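Local coordinates for Cg10997-pa (Drosophila melanogaster, PDB 2YV7), which probably switches between a soluble, globular form and a membrane-inserted form that may act as a pH-dependent chloride channel, at residues 163-168 and 177-182; 183-188 and 195-200. All blocks are in the same frame, centred on the assembly; numbering follows the deposited sequence.

Contact 1: residues 163-168 and 177-182; sequences TRFLTG and ELMPRL
Two separate apolar pairs, F165 with M179 and L166 with L178, join the loop 163-168 to helix 173-193. The terminal methyl of M179 makes the first: CE lies 3.8 Å from CD1 of F165 and equally near CE1, so it meets a single bond of the ring, approaching obliquely. Beyond CG the methionine chain is extended, and this carries the methyl to the ring although the CA atoms of M179 and F165 are 10.3 Å apart; the two side chains cross at about a right angle. In the second pair, L166 CD1 comes to 3.8 Å from L178 CD2. CB of L178 points toward the loop, and with CG anti to the backbone N (chi1 -178°) CD2 meets both methyls of L166.

Several polar bonds shape each segment. The loop closes on itself where F165 N donates to G168 O at 2.8 Å, and T163 OG1 donates at 2.8 Å to F165 O, almost in line with the carbonyl (160°). R164 lays its CG over the centre of the F165 ring, 3.6 Å above the plane. On the helix, whose regular bonding is interrupted at the backbone N of P180, which carries no hydrogen, R181 NH1 donates to a lone pair of E177 O at 2.8 Å. E177 CG lies over one face of the guanidinium, displaced toward its rim; the bonded oxygen is tilted 20° from that plane.

Outside both segments, D175 OD1 accepts a hydrogen bond from L166 N; an aspartate in this helix's first turn bonding the preceding loop recalls the one GST-fold proteins carry there. Y207 of helix 202-212 touches L178 and M179, V121 and L124 of helix 119-125 touch L166, and P180 and R181 meet L41 of helix 41-55, in the thioredoxin-like domain.

Contact 2: residues 183-188 and 195-200; sequences QHIRVA and FEIPTH
A chain reversal in the helical, GST-type C-terminal domain brings the start of the loop, 195-197, back beside the helix it has just left, 173-193. F195 packs on I185, and I197 on I185 and R186; between them the CB of E196 points away, yet its carboxylate OE2 forms a salt bridge with K190, further along the same helix. I185 CG2 lies 3.9 Å from F195 CE2, the two side chains running side by side and the methyl meeting the ring obliquely. This branch stands anti to the backbone N of I185 and also faces I197 CD1, at 4.2 Å, so one methyl serves both loop residues. I197 is extended to its tip (chi2 168°), and its CD1 reaches R186 CG at 3.9 Å, crossing the arginine at about a right angle. Only the aliphatic base of R186 is used here; its chain bends at chi3 (66°), and the guanidinium bonds Y253 O and Y212 OH through NH1 and makes a cation-pi contact with Y253. L147 of helix 141-161 touches I185 and F195, whereas M208 of helix 202-212 touches R186 and I197, so the packed pairs lie among three helices of the domain.

Helix 173-193 serves both contacts, its first half meeting the loop that leads into it and its second half the loop that leaves it. The two are buried and purely apolar across their segments, with centres about 15 Å apart; the centre of contact 1 is about 10 Å from the chain centre, that of contact 2 about 15 Å. Contact 1 consists of two separate pairs, one through an extended methionine and one between leucine methyls, whereas contact 2 is a continuous patch of branched and aromatic groups to which an arginine lends its aliphatic part. Helix 202-212 borders both; helix 119-125 adjoins contact 1, and helix 141-161 adjoins contact 2.

Contact 1: residues 163-168 and 177-182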
loop_
_atom_site.group_PDB
_atom_site.type_symbol
_atom_site.label_atom_id
_atom_site.label_comp_id
_atom_site.label_asym_id
_atom_site.label_seq_id
_atom_site.Cartn_x
_atom_site.Cartn_y
_atom_site.Cartn_z
ATOM N N THR A 163 10.389 -17.139 4.770
ATOM C CA THR A 163 11.205 -16.014 4.340
ATOM C C THR A 163 10.565 -14.778 4.970
ATOM O O THR A 163 9.422 -14.853 5.455
ATOM C CB THR A 163 11.246 -15.922 2.836
ATOM O OG1 THR A 163 9.896 -15.912 2.301
ATOM C CG2 THR A 163 12.002 -17.132 2.261
ATOM N N ARG A 164 11.313 -13.679 5.016
ATOM C CA ARG A 164 10.863 -12.485 5.707
ATOM C C ARG A 164 9.691 -11.937 4.901
ATOM O O ARG A 164 8.721 -11.528 5.499
ATOM C CB ARG A 164 11.930 -11.393 5.826
ATOM C CG ARG A 164 11.485 -10.191 6.641
ATOM C CD ARG A 164 12.560 -9.182 6.802
ATOM N NE ARG A 164 13.327 -9.531 7.969
ATOM C CZ ARG A 164 13.502 -8.746 9.022
ATOM N NH1 ARG A 164 12.982 -7.519 9.067
ATOM N NH2 ARG A 164 14.240 -9.198 10.024
ATOM N N PHE A 165 9.801 -11.975 3.577
ATOM C CA PHE A 165 8.726 -11.391 2.734
ATOM C C PHE A 165 8.091 -12.419 1.793
ATOM O O PHE A 165 8.389 -13.606 1.876
ATOM C CB PHE A 165 9.332 -10.200 1.985
ATOM C CG PHE A 165 9.872 -9.145 2.901
ATOM C CD1 PHE A 165 9.022 -8.391 3.709
ATOM C CD2 PHE A 165 11.267 -8.911 2.961
ATOM C CE1 PHE A 165 9.525 -7.390 4.547
ATOM C CE2 PHE A 165 11.771 -7.887 3.792
ATOM C CZ PHE A 165 10.901 -7.147 4.575
ATOM N N LEU A 166 7.185 -12.000 0.910
ATOM C CA LEU A 166 6.405 -13.005 0.183
ATOM C C LEU A 166 7.268 -13.920 -0.728
ATOM O O LEU A 166 6.920 -15.065 -0.949
ATOM C CB LEU A 166 5.353 -12.376 -0.725
ATOM C CG LEU A 166 4.137 -11.832 -0.001
ATOM C CD1 LEU A 166 3.388 -10.825 -0.848
ATOM C CD2 LEU A 166 3.173 -13.017 0.374
ATOM N N THR A 167 8.302 -13.391 -1.349
ATOM C CA THR A 167 9.036 -14.194 -2.334
ATOM C C THR A 167 10.483 -14.443 -1.903
ATOM O O THR A 167 11.266 -14.996 -2.685
ATOM C CB THR A 167 9.077 -13.530 -3.728
ATOM O OG1 THR A 167 9.835 -12.332 -3.587
ATOM C CG2 THR A 167 7.651 -13.168 -4.246
ATOM N N GLY A 168 10.825 -14.049 -0.684
ATOM C CA GLY A 168 12.204 -14.170 -0.146
ATOM C C GLY A 168 12.516 -13.188 0.961
ATOM O O GLY A 168 11.591 -12.638 1.572
ATOM N N GLU A 177 2.020 -4.378 -2.785
ATOM C CA GLU A 177 0.570 -4.473 -3.004
ATOM C C GLU A 177 -0.108 -5.035 -1.702
ATOM O O GLU A 177 -1.204 -4.598 -1.356
ATOM C CB GLU A 177 0.258 -5.471 -4.136
ATOM C CG GLU A 177 -1.210 -5.504 -4.554
ATOM C CD GLU A 177 -1.481 -6.470 -5.706
ATOM O OE1 GLU A 177 -0.662 -6.525 -6.692
ATOM O OE2 GLU A 177 -2.517 -7.157 -5.622
ATOM N N LEU A 178 0.513 -6.051 -1.052
ATOM C CA LEU A 178 -0.132 -6.728 0.074
ATOM C C LEU A 178 -0.186 -5.852 1.326
ATOM O O LEU A 178 -1.207 -5.783 2.011
ATOM C CB LEU A 178 0.575 -8.041 0.373
ATOM C CG LEU A 178 -0.149 -8.815 1.548
ATOM C CD1 LEU A 178 -1.626 -9.163 1.285
ATOM C CD2 LEU A 178 0.741 -10.116 1.808
ATOM N N MET A 179 0.945 -5.213 1.636
ATOM C CA MET A 179 1.077 -4.535 2.948
ATOM C C MET A 179 0.044 -3.427 3.121
ATOM O O MET A 179 -0.617 -3.371 4.194
ATOM C CB MET A 179 2.535 -4.088 3.156
ATOM C CG MET A 179 3.487 -5.274 3.302
ATOM S SD MET A 179 5.211 -4.679 3.429
ATOM C CE MET A 179 6.000 -6.162 3.926
ATOM N N PRO A 180 -0.135 -2.553 2.121
ATOM C CA PRO A 180 -1.192 -1.524 2.260
ATOM C C PRO A 180 -2.604 -2.144 2.475
ATOM O O PRO A 180 -3.355 -1.710 3.364
ATOM C CB PRO A 180 -1.092 -0.719 0.952
ATOM C CG PRO A 180 0.329 -0.904 0.480
ATOM C CD PRO A 180 0.635 -2.353 0.851
ATOM N N ARG A 181 -2.890 -3.280 1.798
ATOM C CA ARG A 181 -4.234 -3.897 2.041
ATOM C C ARG A 181 -4.338 -4.488 3.455
ATOM O O ARG A 181 -5.356 -4.397 4.060
ATOM C CB ARG A 181 -4.524 -4.959 0.956
ATOM C CG ARG A 181 -4.738 -4.294 -0.412
ATOM C CD ARG A 181 -4.355 -5.285 -1.560
ATOM N NE ARG A 181 -4.826 -4.601 -2.761
ATOM C CZ ARG A 181 -4.185 -3.564 -3.342
ATOM N NH1 ARG A 181 -3.027 -3.141 -2.849
ATOM N NH2 ARG A 181 -4.720 -2.988 -4.424
ATOM N N LEU A 182 -3.267 -5.075 4.018
ATOM C CA LEU A 182 -3.289 -5.569 5.397
ATOM C C LEU A 182 -3.556 -4.433 6.384
ATOM O O LEU A 182 -4.386 -4.549 7.326
ATOM C CB LEU A 182 -1.949 -6.261 5.715
ATOM C CG LEU A 182 -1.706 -7.583 4.976
ATOM C CD1 LEU A 182 -0.423 -8.117 5.481
ATOM C CD2 LEU A 182 -2.836 -8.616 5.461
#

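Contact 2: residues 183-188 and 195-200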
loop_
_atom_site.group_PDB
_atom_site.type_symbol
_atom_site.label_atom_id
_atom_site.label_comp_id
_atom_site.label_asym_id
_atom_site.label_seq_id
_atom_site.Cartn_x
_atom_site.Cartn_y
_atom_site.Cartn_z
ATOM N N GLN A 183 -2.966 -3.300 6.110
ATOM C CA GLN A 183 -3.222 -2.139 6.969
ATOM C C GLN A 183 -4.685 -1.631 6.880
ATOM O O GLN A 183 -5.275 -1.388 7.954
ATOM C CB GLN A 183 -2.207 -1.016 6.614
ATOM C CG GLN A 183 -2.310 0.147 7.653
ATOM C CD GLN A 183 -1.699 -0.213 9.025
ATOM O OE1 GLN A 183 -1.232 -1.316 9.228
ATOM N NE2 GLN A 183 -1.679 0.769 9.976
ATOM N N HIS A 184 -5.331 -1.570 5.697
ATOM C CA HIS A 184 -6.740 -1.167 5.630
ATOM C C HIS A 184 -7.600 -2.232 6.311
ATOM O O HIS A 184 -8.543 -1.932 6.988
ATOM C CB HIS A 184 -7.161 -1.050 4.164
ATOM C CG HIS A 184 -6.747 0.230 3.499
ATOM N ND1 HIS A 184 -5.446 0.717 3.541
ATOM C CD2 HIS A 184 -7.428 1.050 2.666
ATOM C CE1 HIS A 184 -5.392 1.862 2.856
ATOM N NE2 HIS A 184 -6.552 2.036 2.260
ATOM N N ILE A 185 -7.249 -3.509 6.118
ATOM C CA ILE A 185 -7.962 -4.612 6.816
ATOM C C ILE A 185 -7.927 -4.410 8.324
ATOM O O ILE A 185 -9.011 -4.433 8.919
ATOM C CB ILE A 185 -7.389 -5.981 6.432
ATOM C CG1 ILE A 185 -7.804 -6.344 4.986
ATOM C CG2 ILE A 185 -7.965 -7.090 7.333
ATOM C CD1 ILE A 185 -6.988 -7.601 4.465
ATOM N N ARG A 186 -6.759 -4.170 8.898
ATOM C CA ARG A 186 -6.622 -3.970 10.339
ATOM C C ARG A 186 -7.417 -2.754 10.751
ATOM O O ARG A 186 -8.269 -2.837 11.647
ATOM C CB ARG A 186 -5.166 -3.778 10.774
ATOM C CG ARG A 186 -4.287 -4.996 10.649
ATOM C CD ARG A 186 -3.034 -4.808 11.471
ATOM N NE ARG A 186 -3.312 -4.750 12.925
ATOM C CZ ARG A 186 -2.373 -4.484 13.834
ATOM N NH1 ARG A 186 -1.093 -4.180 13.497
ATOM N NH2 ARG A 186 -2.736 -4.505 15.105
ATOM N N VAL A 187 -7.160 -1.615 10.110
ATOM C CA VAL A 187 -7.747 -0.343 10.621
ATOM C C VAL A 187 -9.246 -0.232 10.369
ATOM O O VAL A 187 -10.031 0.038 11.298
ATOM C CB VAL A 187 -6.944 0.862 10.029
ATOM C CG1 VAL A 187 -7.605 2.170 10.382
ATOM C CG2 VAL A 187 -5.462 0.801 10.542
ATOM N N ALA A 188 -9.653 -0.450 9.113
ATOM C CA ALA A 188 -11.040 -0.265 8.754
ATOM C C ALA A 188 -11.847 -1.474 9.242
ATOM O O ALA A 188 -12.961 -1.324 9.662
ATOM C CB ALA A 188 -11.224 -0.133 7.272
ATOM N N PHE A 195 -13.754 -6.455 13.172
ATOM C CA PHE A 195 -12.950 -7.570 12.692
ATOM C C PHE A 195 -11.556 -7.444 13.191
ATOM O O PHE A 195 -10.956 -6.335 13.159
ATOM C CB PHE A 195 -12.925 -7.563 11.141
ATOM C CG PHE A 195 -12.131 -8.677 10.560
ATOM C CD1 PHE A 195 -12.668 -9.971 10.498
ATOM C CD2 PHE A 195 -10.839 -8.441 10.096
ATOM C CE1 PHE A 195 -11.936 -11.011 9.923
ATOM C CE2 PHE A 195 -10.091 -9.450 9.588
ATOM C CZ PHE A 195 -10.596 -10.732 9.472
ATOM N N GLU A 196 -10.979 -8.580 13.645
ATOM C CA GLU A 196 -9.559 -8.637 13.974
ATOM C C GLU A 196 -8.939 -9.839 13.362
ATOM O O GLU A 196 -9.581 -10.863 13.315
ATOM C CB GLU A 196 -9.314 -8.764 15.477
ATOM C CG GLU A 196 -8.966 -7.443 16.095
ATOM C CD GLU A 196 -9.205 -7.437 17.586
ATOM O OE1 GLU A 196 -9.493 -8.537 18.160
ATOM O OE2 GLU A 196 -9.131 -6.335 18.167
ATOM N N ILE A 197 -7.673 -9.712 12.962
ATOM C CA ILE A 197 -6.879 -10.820 12.377
ATOM C C ILE A 197 -6.383 -11.692 13.499
ATOM O O ILE A 197 -5.707 -11.216 14.415
ATOM C CB ILE A 197 -5.629 -10.329 11.552
ATOM C CG1 ILE A 197 -6.058 -9.456 10.362
ATOM C CG2 ILE A 197 -4.809 -11.568 11.103
ATOM C CD1 ILE A 197 -4.911 -8.722 9.712
ATOM N N PRO A 198 -6.793 -12.965 13.498
ATOM C CA PRO A 198 -6.596 -13.735 14.728
ATOM C C PRO A 198 -5.171 -14.087 15.003
ATOM O O PRO A 198 -4.306 -14.095 14.064
ATOM C CB PRO A 198 -7.470 -14.992 14.523
ATOM C CG PRO A 198 -7.784 -15.047 13.143
ATOM C CD PRO A 198 -7.556 -13.696 12.478
ATOM N N THR A 199 -4.907 -14.309 16.301
ATOM C CA THR A 199 -3.516 -14.438 16.782
ATOM C C THR A 199 -2.810 -15.720 16.356
ATOM O O THR A 199 -1.581 -15.816 16.383
ATOM C CB THR A 199 -3.455 -14.309 18.285
ATOM O OG1 THR A 199 -4.392 -15.234 18.865
ATOM C CG2 THR A 199 -3.809 -12.877 18.689
ATOM N N HIS A 200 -3.572 -16.698 15.902
ATOM C CA HIS A 200 -2.969 -17.966 15.507
ATOM C C HIS A 200 -2.403 -17.922 14.091
ATOM O O HIS A 200 -1.782 -18.903 13.609
ATOM C CB HIS A 200 -3.958 -19.120 15.683
ATOM C CG HIS A 200 -5.187 -18.979 14.858
ATOM N ND1 HIS A 200 -5.301 -19.552 13.616
ATOM C CD2 HIS A 200 -6.359 -18.340 15.097
ATOM C CE1 HIS A 200 -6.491 -19.253 13.111
ATOM N NE2 HIS A 200 -7.135 -18.495 13.979
#